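Local coordinates for F21M12.9 protein (Arabidopsis thaliana, PDB 3ADG) that binds double-stranded RNA through this first dsRNA-binding domain and helps DICER-LIKE 1 process primary microRNAs accurately in the plant nucleus, at residues A[18-24]-A[37-43]; A[46-50]-A[62-67]. One frame throughout, in Å; residues are numbered along the deposited sequence.

Interaction 1: A[18-24]-A[37-43]; sequences LPTPVYE and QSTVILD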
loop_
_atom_site.group_PDB
_atom_site.type_symbol
_atom_site.label_atom_id
_atom_site.label_comp_id
_atom_site.label_asym_id
_atom_site.label_seq_id
_atom_site.Cartn_x
_atom_site.Cartn_y
_atom_site.Cartn_z
ATOM N N LEU A 18 -11.326 12.164 -1.258
ATOM C CA LEU A 18 -11.399 10.752 -1.650
ATOM C C LEU A 18 -11.520 9.889 -0.407
ATOM O O LEU A 18 -11.005 10.268 0.654
ATOM C CB LEU A 18 -10.097 10.367 -2.395
ATOM C CG LEU A 18 -9.660 11.350 -3.490
ATOM C CD1 LEU A 18 -8.245 10.987 -3.972
ATOM C CD2 LEU A 18 -10.671 11.332 -4.680
ATOM N N PRO A 19 -12.174 8.707 -0.524
ATOM C CA PRO A 19 -12.177 7.797 0.622
ATOM C C PRO A 19 -10.764 7.388 1.076
ATOM O O PRO A 19 -9.809 7.315 0.275
ATOM C CB PRO A 19 -12.945 6.568 0.100
ATOM C CG PRO A 19 -13.832 7.125 -0.989
ATOM C CD PRO A 19 -12.928 8.149 -1.661
ATOM N N THR A 20 -10.645 7.144 2.376
ATOM C CA THR A 20 -9.426 6.574 2.946
ATOM C C THR A 20 -8.950 5.430 2.077
ATOM O O THR A 20 -9.773 4.563 1.718
ATOM C CB THR A 20 -9.692 6.108 4.395
ATOM O OG1 THR A 20 -10.066 7.256 5.180
ATOM C CG2 THR A 20 -8.445 5.448 5.002
ATOM N N PRO A 21 -7.638 5.431 1.710
ATOM C CA PRO A 21 -7.104 4.311 0.922
ATOM C C PRO A 21 -7.382 3.019 1.652
ATOM O O PRO A 21 -7.257 2.964 2.882
ATOM C CB PRO A 21 -5.583 4.557 0.901
ATOM C CG PRO A 21 -5.405 6.023 1.153
ATOM C CD PRO A 21 -6.610 6.457 1.994
ATOM N N VAL A 22 -7.783 1.992 0.909
ATOM C CA VAL A 22 -7.922 0.663 1.467
ATOM C C VAL A 22 -6.808 -0.267 0.927
ATOM O O VAL A 22 -6.380 -0.136 -0.201
ATOM C CB VAL A 22 -9.313 0.042 1.200
ATOM C CG1 VAL A 22 -9.543 -0.287 -0.274
ATOM C CG2 VAL A 22 -9.443 -1.211 1.984
ATOM N N TYR A 23 -6.413 -1.227 1.753
ATOM C CA TYR A 23 -5.332 -2.133 1.454
ATOM C C TYR A 23 -5.832 -3.571 1.337
ATOM O O TYR A 23 -6.517 -4.082 2.237
ATOM C CB TYR A 23 -4.244 -2.020 2.533
ATOM C CG TYR A 23 -3.608 -0.666 2.546
ATOM C CD1 TYR A 23 -4.219 0.394 3.210
ATOM C CD2 TYR A 23 -2.414 -0.430 1.838
ATOM C CE1 TYR A 23 -3.638 1.676 3.204
ATOM C CE2 TYR A 23 -1.822 0.836 1.832
ATOM C CZ TYR A 23 -2.460 1.887 2.493
ATOM O OH TYR A 23 -1.913 3.146 2.469
ATOM N N GLU A 24 -5.488 -4.214 0.227
ATOM C CA GLU A 24 -5.606 -5.664 0.123
ATOM C C GLU A 24 -4.230 -6.246 0.483
ATOM O O GLU A 24 -3.196 -5.720 0.047
ATOM C CB GLU A 24 -5.995 -6.074 -1.297
ATOM C CG GLU A 24 -7.409 -5.739 -1.730
ATOM C CD GLU A 24 -7.580 -5.907 -3.229
ATOM O OE1 GLU A 24 -8.644 -5.554 -3.737
ATOM O OE2 GLU A 24 -6.625 -6.387 -3.889
ATOM N N GLN A 37 2.502 -9.075 -0.101
ATOM C CA GLN A 37 2.391 -8.115 -1.175
ATOM C C GLN A 37 1.095 -7.398 -0.873
ATOM O O GLN A 37 0.160 -8.007 -0.325
ATOM C CB GLN A 37 2.299 -8.838 -2.520
ATOM C CG GLN A 37 2.550 -7.929 -3.731
ATOM C CD GLN A 37 1.272 -7.334 -4.364
ATOM O OE1 GLN A 37 0.164 -7.876 -4.235
ATOM N NE2 GLN A 37 1.444 -6.225 -5.087
ATOM N N SER A 38 1.019 -6.126 -1.222
ATOM C CA SER A 38 -0.219 -5.389 -0.965
ATOM C C SER A 38 -0.612 -4.554 -2.183
ATOM O O SER A 38 0.239 -4.095 -2.943
ATOM C CB SER A 38 -0.077 -4.498 0.280
ATOM O OG SER A 38 -1.231 -3.707 0.468
ATOM N N THR A 39 -1.911 -4.359 -2.340
ATOM C CA THR A 39 -2.454 -3.442 -3.311
ATOM C C THR A 39 -3.208 -2.431 -2.497
ATOM O O THR A 39 -3.986 -2.820 -1.611
ATOM C CB THR A 39 -3.424 -4.131 -4.302
ATOM O OG1 THR A 39 -2.737 -5.174 -4.996
ATOM C CG2 THR A 39 -3.989 -3.102 -5.337
ATOM N N VAL A 40 -2.918 -1.160 -2.747
ATOM C CA VAL A 40 -3.695 -0.049 -2.196
ATOM C C VAL A 40 -4.651 0.440 -3.268
ATOM O O VAL A 40 -4.269 0.592 -4.453
ATOM C CB VAL A 40 -2.835 1.122 -1.571
ATOM C CG1 VAL A 40 -2.020 1.865 -2.619
ATOM C CG2 VAL A 40 -3.729 2.120 -0.775
ATOM N N ILE A 41 -5.885 0.698 -2.841
ATOM C CA ILE A 41 -6.920 1.180 -3.720
ATOM C C ILE A 41 -7.368 2.574 -3.270
ATOM O O ILE A 41 -7.827 2.763 -2.130
ATOM C CB ILE A 41 -8.102 0.193 -3.799
ATOM C CG1 ILE A 41 -7.599 -1.207 -4.202
ATOM C CG2 ILE A 41 -9.152 0.693 -4.777
ATOM C CD1 ILE A 41 -7.444 -2.225 -3.016
ATOM N N LEU A 42 -7.211 3.532 -4.180
ATOM C CA LEU A 42 -7.546 4.935 -3.927
ATOM C C LEU A 42 -8.250 5.524 -5.140
ATOM O O LEU A 42 -7.762 5.418 -6.266
ATOM C CB LEU A 42 -6.273 5.752 -3.588
ATOM C CG LEU A 42 -6.493 7.263 -3.372
ATOM C CD1 LEU A 42 -7.355 7.551 -2.118
ATOM C CD2 LEU A 42 -5.152 8.011 -3.376
ATOM N N ASP A 43 -9.407 6.142 -4.914
ATOM C CA ASP A 43 -10.167 6.765 -6.010
ATOM C C ASP A 43 -10.316 5.793 -7.190
ATOM O O ASP A 43 -10.120 6.187 -8.343
ATOM C CB ASP A 43 -9.474 8.063 -6.457
ATOM C CG ASP A 43 -10.382 8.964 -7.299
ATOM O OD1 ASP A 43 -11.621 8.878 -7.160
ATOM O OD2 ASP A 43 -9.840 9.766 -8.090
HETATM O O HOH W 1 -10.574 5.919 -1.986
HETATM O O HOH W 2 -10.252 3.414 -1.303
#

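Interaction 2: A[46-50]-A[62-67]; sequences RYNSL and SAAEVA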
loop_
_atom_site.group_PDB
_atom_site.type_symbol
_atom_site.label_atom_id
_atom_site.label_comp_id
_atom_site.label_asym_id
_atom_site.label_seq_id
_atom_site.Cartn_x
_atom_site.Cartn_y
_atom_site.Cartn_z
ATOM N N ARG A 46 -5.791 1.170 -8.549
ATOM C CA ARG A 46 -5.053 0.128 -7.815
ATOM C C ARG A 46 -3.541 0.282 -7.974
ATOM O O ARG A 46 -3.029 0.332 -9.082
ATOM C CB ARG A 46 -5.461 -1.260 -8.300
ATOM C CG ARG A 46 -6.956 -1.568 -8.138
ATOM C CD ARG A 46 -7.342 -2.945 -8.724
ATOM N NE ARG A 46 -6.527 -4.050 -8.190
ATOM C CZ ARG A 46 -6.818 -4.700 -7.069
ATOM N NH1 ARG A 46 -7.887 -4.336 -6.349
ATOM N NH2 ARG A 46 -6.033 -5.680 -6.658
ATOM N N TYR A 47 -2.818 0.311 -6.863
ATOM C CA TYR A 47 -1.349 0.466 -6.934
ATOM C C TYR A 47 -0.749 -0.677 -6.179
ATOM O O TYR A 47 -1.153 -0.924 -5.048
ATOM C CB TYR A 47 -0.907 1.766 -6.279
ATOM C CG TYR A 47 -1.610 3.015 -6.775
ATOM C CD1 TYR A 47 -2.776 3.462 -6.167
ATOM C CD2 TYR A 47 -1.097 3.749 -7.857
ATOM C CE1 TYR A 47 -3.412 4.613 -6.617
ATOM C CE2 TYR A 47 -1.712 4.919 -8.294
ATOM C CZ TYR A 47 -2.878 5.332 -7.674
ATOM O OH TYR A 47 -3.498 6.473 -8.083
ATOM N N ASN A 48 0.246 -1.333 -6.771
ATOM C CA ASN A 48 0.773 -2.544 -6.203
ATOM C C ASN A 48 2.133 -2.331 -5.549
ATOM O O ASN A 48 2.995 -1.663 -6.097
ATOM C CB ASN A 48 0.833 -3.623 -7.274
ATOM C CG ASN A 48 -0.557 -4.119 -7.638
ATOM O OD1 ASN A 48 -1.182 -3.659 -8.608
ATOM N ND2 ASN A 48 -1.071 -5.004 -6.827
ATOM N N SER A 49 2.285 -2.871 -4.349
ATOM C CA SER A 49 3.607 -2.947 -3.708
ATOM C C SER A 49 4.572 -3.876 -4.450
ATOM O O SER A 49 4.193 -4.732 -5.298
ATOM C CB SER A 49 3.454 -3.472 -2.278
ATOM O OG SER A 49 3.254 -4.885 -2.311
ATOM N N LEU A 50 5.846 -3.740 -4.072
ATOM C CA LEU A 50 6.844 -4.759 -4.349
ATOM C C LEU A 50 6.460 -6.108 -3.691
ATOM O O LEU A 50 5.708 -6.123 -2.708
ATOM C CB LEU A 50 8.199 -4.294 -3.831
ATOM C CG LEU A 50 8.885 -3.224 -4.694
ATOM C CD1 LEU A 50 10.270 -2.949 -4.137
ATOM C CD2 LEU A 50 8.940 -3.632 -6.174
ATOM N N SER A 62 4.840 -0.137 1.166
ATOM C CA SER A 62 5.409 -0.179 -0.197
ATOM C C SER A 62 4.331 0.227 -1.246
ATOM O O SER A 62 4.618 1.013 -2.160
ATOM C CB SER A 62 5.986 -1.567 -0.473
ATOM O OG SER A 62 6.381 -1.719 -1.847
ATOM N N ALA A 63 3.120 -0.297 -1.071
ATOM C CA ALA A 63 1.971 0.036 -1.934
ATOM C C ALA A 63 1.718 1.562 -1.875
ATOM O O ALA A 63 1.499 2.189 -2.935
ATOM C CB ALA A 63 0.708 -0.731 -1.497
ATOM N N ALA A 64 1.732 2.127 -0.653
ATOM C CA ALA A 64 1.473 3.572 -0.453
ATOM C C ALA A 64 2.569 4.391 -1.138
ATOM O O ALA A 64 2.270 5.372 -1.816
ATOM C CB ALA A 64 1.379 3.907 1.034
ATOM N N GLU A 65 3.819 3.925 -1.042
ATOM C CA GLU A 65 4.928 4.589 -1.711
ATOM C C GLU A 65 4.692 4.648 -3.230
ATOM O O GLU A 65 4.869 5.698 -3.863
ATOM C CB GLU A 65 6.237 3.856 -1.451
ATOM C CG GLU A 65 7.402 4.549 -2.225
ATOM C CD GLU A 65 8.743 3.881 -2.066
ATOM O OE1 GLU A 65 9.714 4.416 -2.650
ATOM O OE2 GLU A 65 8.833 2.891 -1.326
ATOM N N VAL A 66 4.312 3.503 -3.797
ATOM C CA VAL A 66 4.028 3.400 -5.245
ATOM C C VAL A 66 2.925 4.374 -5.632
ATOM O O VAL A 66 3.067 5.121 -6.601
ATOM C CB VAL A 66 3.667 1.959 -5.653
ATOM C CG1 VAL A 66 3.134 1.902 -7.096
ATOM C CG2 VAL A 66 4.938 1.038 -5.459
ATOM N N ALA A 67 1.839 4.375 -4.847
ATOM C CA ALA A 67 0.697 5.295 -5.063
ATOM C C ALA A 67 1.155 6.761 -5.101
ATOM O O ALA A 67 0.882 7.492 -6.079
ATOM C CB ALA A 67 -0.376 5.084 -3.947
#

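Interaction 1: A[18-24]-A[37-43]
V22 and I41 face each other as an antiparallel hydrogen-bonded pair, V22 N reaching I41 O at 3.1 Å and I41 N returning to V22 O at 2.8 Å. Two residues on, E24 and T39 repeat the exchange, and between them Y23 and V40 form the non-hydrogen-bonded pair. There V40 CG2 lies over one face of the Y23 ring, 3.7 Å from its centroid, a CH-pi contact displaced toward the rim; with chi1 67° placing CG1 between the backbone N and the carbonyl carbon, CG2 is left anti to V40 N, where it also presses on P21 CB at 3.5 Å, a tight carbon pair. S38 OG sits at the ring's edge, in its plane, while donating to E24 O at 2.8 Å. That carbonyl is gripped twice, by S38 OG and T39 N from opposite faces of its plane. L42 CD1 tucks against L18 CB, whereas L18 CD2 rests 3.5 Å from CG of the D43 carboxylate. Ahead of V22 the chain is loop, and two waters continue the link: one donates to P19 O and accepts from D43 N, the other donates to T20 O and, at 2.6 Å, to I41 O.

Such pairing builds the first hairpin of the alpha-beta-beta-beta-alpha dsRNA-binding fold, strands 22-28 and 35-42. On the face carrying V22, E24, T39 and I41, the extended E24 side chain passes I41 CD1, and its carboxylate forms a salt bridge with R46 of the third strand. On the other face, helix 5-15 packs against P21, and the Y23 ring meets A64 of helix 56-71 and makes a cation-pi contact with K6.

Interaction 2: A[46-50]-A[62-67]
Y47 lays one face of its ring on A67 of helix 56-71. The apolar part of the contact starts here: A67 CA stands 3.8 Å from the ring centroid, a CH-pi approach about 20° off the normal, and A67 CB comes within 3.6 Å of Y47 CD1. Chi1 of -53° swings the ring away from the Y47 carbonyl carbon, laying it over the helix backbone at A67. V66 sets CG1 against Y47 CB and brings CG2 to 3.4 Å from N48 O. At S49 the chain comes closest to the helix, its CA 3.8 Å from A63 CA, an approach that the small side chains of S49, S62 and A63 permit.

The polar part is a single hydrogen bond, L50 N to S62 OG at 3.1 Å, made possible by S62 holding its hydroxyl opposite its own backbone N (chi1 172°). S49 OG donates to L50 O from above the carbonyl plane and also accepts from S38 N of the neighbouring strand.

Replacing Y47 with an alanine is likely to open a gap above A67 and to leave its CA without the ring face it packs on.

In the dsRNA-binding fold this is where the last strand meets the C-terminal helix: aromatic and methyl groups close the buried interface, and one serine hydroxyl caters for the backbone N-H where the chain leaves the sheet.

Interaction 1 and interaction 2, with centres about 9 Å apart, share one three-stranded antiparallel sheet: 37-43 lies on its middle strand and 46-50 on the third, which follows directly in the chain. Probable backbone hydrogen bonds join them, V40 O to Y47 N and S38 O to S49 N, each 2.8 Å. V40 therefore serves both contacts, touching Y23 and Y47. Helix 56-71 reaches across as well, since A64 touches Y23 while A63 and A67 of the same helix meet segment 46-50. Interaction 1 pairs two strands of the sheet and interaction 2 joins the third to helix 56-71; the assembly here is a single protein chain, so neither contact is seen with RNA.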